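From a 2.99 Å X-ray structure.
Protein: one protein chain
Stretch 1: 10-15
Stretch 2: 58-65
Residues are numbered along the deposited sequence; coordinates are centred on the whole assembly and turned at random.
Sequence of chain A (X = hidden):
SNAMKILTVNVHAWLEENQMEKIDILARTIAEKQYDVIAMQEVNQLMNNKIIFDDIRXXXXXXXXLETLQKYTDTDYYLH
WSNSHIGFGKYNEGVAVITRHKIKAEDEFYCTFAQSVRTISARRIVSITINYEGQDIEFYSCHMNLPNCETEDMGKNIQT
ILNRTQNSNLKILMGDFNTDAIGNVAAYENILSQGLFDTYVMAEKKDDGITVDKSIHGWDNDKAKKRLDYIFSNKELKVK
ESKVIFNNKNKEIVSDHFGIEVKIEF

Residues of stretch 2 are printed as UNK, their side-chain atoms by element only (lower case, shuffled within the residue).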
ATOM      1  N   ASN A  10       5.234  -0.561   2.402  1.00 24.88           N
ATOM      2  CA  ASN A  10       4.997  -1.251   3.667  1.00 24.53           C
ATOM      3  C   ASN A  10       5.901  -0.595   4.687  1.00 24.43           C
ATOM      4  O   ASN A  10       7.119  -0.683   4.570  1.00 24.79           O
ATOM      5  CB  ASN A  10       5.355  -2.725   3.519  1.00 24.76           C
ATOM      6  CG  ASN A  10       5.175  -3.507   4.801  1.00 25.14           C
ATOM      7  OD1 ASN A  10       5.575  -3.062   5.886  1.00 26.87           O
ATOM      8  ND2 ASN A  10       4.583  -4.702   4.683  1.00 25.82           N
ATOM      9  N   VAL A  11       5.336   0.090   5.672  1.00 24.15           N
ATOM     10  CA  VAL A  11       6.174   1.005   6.457  1.00 24.00           C
ATOM     11  C   VAL A  11       6.752   0.411   7.733  1.00 24.04           C
ATOM     12  O   VAL A  11       7.525   1.073   8.437  1.00 24.21           O
ATOM     13  CB  VAL A  11       5.470   2.346   6.752  1.00 23.99           C
ATOM     14  CG1 VAL A  11       5.502   3.225   5.512  1.00 23.98           C
ATOM     15  CG2 VAL A  11       4.049   2.123   7.274  1.00 23.73           C
ATOM     16  N   HIS A  12       6.376  -0.835   8.009  1.00 24.12           N
ATOM     17  CA  HIS A  12       6.799  -1.545   9.203  1.00 24.61           C
ATOM     18  C   HIS A  12       6.704  -0.603  10.412  1.00 24.37           C
ATOM     19  O   HIS A  12       7.650  -0.469  11.186  1.00 24.82           O
ATOM     20  CB  HIS A  12       8.222  -2.079   8.994  1.00 25.04           C
ATOM     21  CG  HIS A  12       8.577  -3.249   9.864  1.00 27.06           C
ATOM     22  ND1 HIS A  12       9.829  -3.402  10.424  1.00 28.39           N
ATOM     23  CD2 HIS A  12       7.855  -4.326  10.260  1.00 28.48           C
ATOM     24  CE1 HIS A  12       9.862  -4.522  11.129  1.00 29.01           C
ATOM     25  NE2 HIS A  12       8.675  -5.099  11.049  1.00 29.16           N
ATOM     26  N   ALA A  13       5.559   0.057  10.559  1.00 24.14           N
ATOM     27  CA  ALA A  13       5.387   1.148  11.522  1.00 24.27           C
ATOM     28  C   ALA A  13       5.751   0.845  12.986  1.00 24.45           C
ATOM     29  O   ALA A  13       5.171  -0.061  13.594  1.00 24.41           O
ATOM     30  CB  ALA A  13       3.966   1.653  11.451  1.00 24.35           C
ATOM     31  N   TRP A  14       6.674   1.639  13.543  1.00 24.82           N
ATOM     32  CA  TRP A  14       7.091   1.582  14.962  1.00 25.46           C
ATOM     33  C   TRP A  14       7.786   0.279  15.339  1.00 26.13           C
ATOM     34  O   TRP A  14       7.779  -0.136  16.515  1.00 26.28           O
ATOM     35  CB  TRP A  14       5.933   1.823  15.940  1.00 25.25           C
ATOM     36  CG  TRP A  14       5.154   3.063  15.729  1.00 25.44           C
ATOM     37  CD1 TRP A  14       3.827   3.135  15.495  1.00 25.69           C
ATOM     38  CD2 TRP A  14       5.634   4.421  15.738  1.00 26.04           C
ATOM     39  NE1 TRP A  14       3.438   4.441  15.353  1.00 26.21           N
ATOM     40  CE2 TRP A  14       4.529   5.253  15.496  1.00 25.93           C
ATOM     41  CE3 TRP A  14       6.891   5.012  15.918  1.00 26.56           C
ATOM     42  CZ2 TRP A  14       4.632   6.644  15.434  1.00 26.03           C
ATOM     43  CZ3 TRP A  14       6.989   6.401  15.859  1.00 26.47           C
ATOM     44  CH2 TRP A  14       5.865   7.196  15.622  1.00 26.20           C
ATOM     45  N   LEU A  15       8.380  -0.358  14.340  1.00 26.89           N
ATOM     46  CA  LEU A  15       9.091  -1.610  14.515  1.00 27.92           C
ATOM     47  C   LEU A  15      10.437  -1.474  13.825  1.00 29.08           C
ATOM     48  O   LEU A  15      11.148  -2.473  13.595  1.00 29.21           O
ATOM     49  CB  LEU A  15       8.305  -2.762  13.905  1.00 27.61           C
ATOM     50  CG  LEU A  15       6.876  -3.011  14.372  1.00 27.64           C
ATOM     51  CD1 LEU A  15       6.282  -4.111  13.515  1.00 28.66           C
ATOM     52  CD2 LEU A  15       6.817  -3.389  15.842  1.00 27.81           C
ATOM     53  N   UNK A  58      -3.747   8.312  19.220  1.00 27.54           N
ATOM     54  CA  UNK A  58      -2.542   9.137  19.252  1.00 30.07           C
ATOM     55  C   UNK A  58      -1.337   8.333  18.828  1.00 29.91           C
ATOM     56  O   UNK A  58      -1.190   7.155  19.174  1.00 29.39           O
ATOM     57  c   UNK A  58      -3.132  10.868  21.021  1.00 37.62           C
ATOM     58  o   UNK A  58      -1.688  11.929  22.663  1.00 50.08           O
ATOM     59  o   UNK A  58      -3.689  11.211  23.320  1.00 49.50           O
ATOM     60  c   UNK A  58      -2.809  11.373  22.435  1.00 46.65           C
ATOM     61  c   UNK A  58      -2.283   9.685  20.642  1.00 31.89           C
ATOM     62  N   UNK A  59      -0.476   9.000  18.073  1.00 31.03           N
ATOM     63  CA  UNK A  59       0.793   8.434  17.590  1.00 31.61           C
ATOM     64  C   UNK A  59       0.608   7.316  16.544  1.00 29.16           C
ATOM     65  O   UNK A  59       1.547   6.592  16.246  1.00 29.33           O
ATOM     66  c   UNK A  59       3.267   8.470  20.730  1.00 48.58           C
ATOM     67  c   UNK A  59       2.315   9.065  19.649  1.00 40.00           C
ATOM     68  c   UNK A  59       1.707   7.971  18.751  1.00 33.05           C
ATOM     69  o   UNK A  59       3.091   7.265  21.114  1.00 51.10           O
ATOM     70  o   UNK A  59       4.201   9.198  21.186  1.00 52.54           O
ATOM     71  N   UNK A  60      -0.596   7.181  15.990  1.00 26.74           N
ATOM     72  CA  UNK A  60      -0.785   6.384  14.780  1.00 25.29           C
ATOM     73  C   UNK A  60       0.260   6.798  13.734  1.00 25.68           C
ATOM     74  O   UNK A  60       0.418   7.978  13.428  1.00 26.00           O
ATOM     75  c   UNK A  60      -2.220   6.536  14.251  1.00 24.98           C
ATOM     76  c   UNK A  60      -2.448   5.810  12.926  1.00 25.39           C
ATOM     77  o   UNK A  60      -1.802   6.108  11.915  1.00 26.41           O
ATOM     78  n   UNK A  60      -3.383   4.864  12.926  1.00 24.47           N
ATOM     79  N   UNK A  61       0.989   5.824  13.208  1.00 25.57           N
ATOM     80  CA  UNK A  61       2.139   6.121  12.359  1.00 25.10           C
ATOM     81  C   UNK A  61       1.783   7.052  11.215  1.00 24.28           C
ATOM     82  O   UNK A  61       2.494   8.016  10.940  1.00 23.89           O
ATOM     83  c   UNK A  61       5.227   4.743  11.415  1.00 27.08           C
ATOM     84  c   UNK A  61       6.339   4.869  10.592  1.00 27.59           C
ATOM     85  c   UNK A  61       6.171   5.245   9.270  1.00 27.36           C
ATOM     86  c   UNK A  61       2.726   4.827  11.821  1.00 25.50           C
ATOM     87  c   UNK A  61       4.917   5.493   8.763  1.00 27.29           C
ATOM     88  c   UNK A  61       3.942   4.991  10.931  1.00 26.32           C
ATOM     89  o   UNK A  61       7.251   5.378   8.443  1.00 27.73           O
ATOM     90  c   UNK A  61       3.808   5.363   9.592  1.00 26.99           C
ATOM     91  N   UNK A  62       0.663   6.750  10.562  1.00 24.23           N
ATOM     92  CA  UNK A  62       0.177   7.509   9.410  1.00 23.90           C
ATOM     93  C   UNK A  62      -0.154   8.951   9.795  1.00 23.95           C
ATOM     94  O   UNK A  62       0.245   9.894   9.116  1.00 23.85           O
ATOM     95  c   UNK A  62      -1.017   6.818   8.809  1.00 23.75           C
ATOM     96  N   UNK A  63      -0.861   9.115  10.904  1.00 24.53           N
ATOM     97  CA  UNK A  63      -1.175  10.436  11.403  1.00 25.30           C
ATOM     98  C   UNK A  63       0.098  11.231  11.690  1.00 25.78           C
ATOM     99  O   UNK A  63       0.199  12.400  11.323  1.00 26.14           O
ATOM    100  c   UNK A  63      -2.407  11.614  13.231  1.00 28.62           C
ATOM    101  c   UNK A  63      -1.932  12.138  14.393  1.00 30.80           C
ATOM    102  c   UNK A  63      -2.040  10.319  12.641  1.00 25.76           C
ATOM    103  c   UNK A  63      -4.178  14.789  13.407  1.00 35.91           C
ATOM    104  c   UNK A  63      -3.333  12.571  12.703  1.00 31.94           C
ATOM    105  n   UNK A  63      -2.504  13.364  14.632  1.00 33.30           N
ATOM    106  c   UNK A  63      -3.370  13.657  13.612  1.00 33.75           C
ATOM    107  c   UNK A  63      -4.958  14.819  12.272  1.00 36.95           C
ATOM    108  c   UNK A  63      -4.137  12.620  11.547  1.00 33.53           C
ATOM    109  c   UNK A  63      -4.946  13.748  11.337  1.00 35.67           C
ATOM    110  N   UNK A  64       1.078  10.597  12.328  1.00 26.41           N
ATOM    111  CA  UNK A  64       2.362  11.258  12.589  1.00 27.08           C
ATOM    112  C   UNK A  64       3.022  11.665  11.266  1.00 27.27           C
ATOM    113  O   UNK A  64       3.480  12.799  11.109  1.00 27.41           O
ATOM    114  c   UNK A  64       4.689  11.033  13.571  1.00 26.78           C
ATOM    115  c   UNK A  64       2.711  10.070  14.797  1.00 27.48           C
ATOM    116  c   UNK A  64       3.324  10.368  13.430  1.00 27.21           C
ATOM    117  N   UNK A  65       3.043  10.738  10.315  1.00 27.65           N
ATOM    118  CA  UNK A  65       3.583  11.010   8.990  1.00 28.37           C
ATOM    119  C   UNK A  65       2.996  12.292   8.420  1.00 29.39           C
ATOM    120  O   UNK A  65       3.725  13.206   8.031  1.00 29.52           O
ATOM    121  c   UNK A  65       3.283   9.849   8.048  1.00 28.31           C
ATOM    122  c   UNK A  65       3.749   8.650   5.974  1.00 29.37           C
ATOM    123  c   UNK A  65       3.764  10.009   6.613  1.00 28.81           C
ATOM    124  c   UNK A  65       5.174  10.588   6.567  1.00 29.03           C
TER

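Position 58 carries three carbons in a row, the third bearing two oxygens: a carboxylate on a two-methylene arm. It is exposed and touches nothing on stretch 1. This is Glu-58.

Position 59 repeats the pattern, three carbons ending in two oxygens, and its side chain comes no nearer to stretch 1 than 4.6 Å, from CB to Trp-14 CZ2. What matters is its backbone: O receives a weak hydrogen bond from Trp-14 NE1 at 3.0 Å. The residue is Glu-59, and the bond asks nothing of its carboxylate.

Position 60 has two carbons, the second carrying one oxygen and one nitrogen, with CB directed away from stretch 1. A carboxamide this short, just before a helix, is Asn-60. It is the N-cap: OD1 accepts weak bonds from N of residue 62, at 2.9 Å, and from N of residue 63, at 3.3 Å, serving amides that the first turn leaves without a helical partner.

Position 61 shows one carbon leading to a ring of six carbons that bears an oxygen. The ring approaches three residues of stretch 1. This is Tyr-61, chi1 t. Its CD1 lies 3.3 Å from Ala-13 CB and its CE2 3.8 Å from Val-11 CB, and Val-11 CG2 makes an off-centre CH-pi contact, 4.2 Å from the ring centroid.

Position 62 has a single side-chain carbon, pointing away from stretch 1: Ala-62.

Position 63 has one carbon, then fused five- and six-membered rings holding eight carbons and one nitrogen. That indole is Trp-63, which makes no contact with stretch 1.

Position 64 has one carbon carrying two more, a beta-branched side chain directed toward stretch 1. This is Val-64; its CG2 sits 4.0 Å from Trp-14 CZ2, at the edge of the indole.

Position 65 has four carbons, forked at the second: Leu-65. Its side chain makes no contact with stretch 1.

The contact works by giving one aromatic residue on each stretch most of the buried area. Tyr-61 directs its edge toward the face of Trp-14, with the ring planes at 73° and the tyrosine centroid 5.6 Å from that of the five-membered ring. Stretch 1 turns in a type II beta turn, closed by Leu-15 N to His-12 O at 3.2 Å, and supplies Val-11 and Ala-13 to the tyrosine ring. The design lesson: cap the helix, place an aromatic at its first residue, and let the partner indole reach a backbone carbonyl just ahead of the cap.

Stretch 2, residues 58-65: EENYAWVL
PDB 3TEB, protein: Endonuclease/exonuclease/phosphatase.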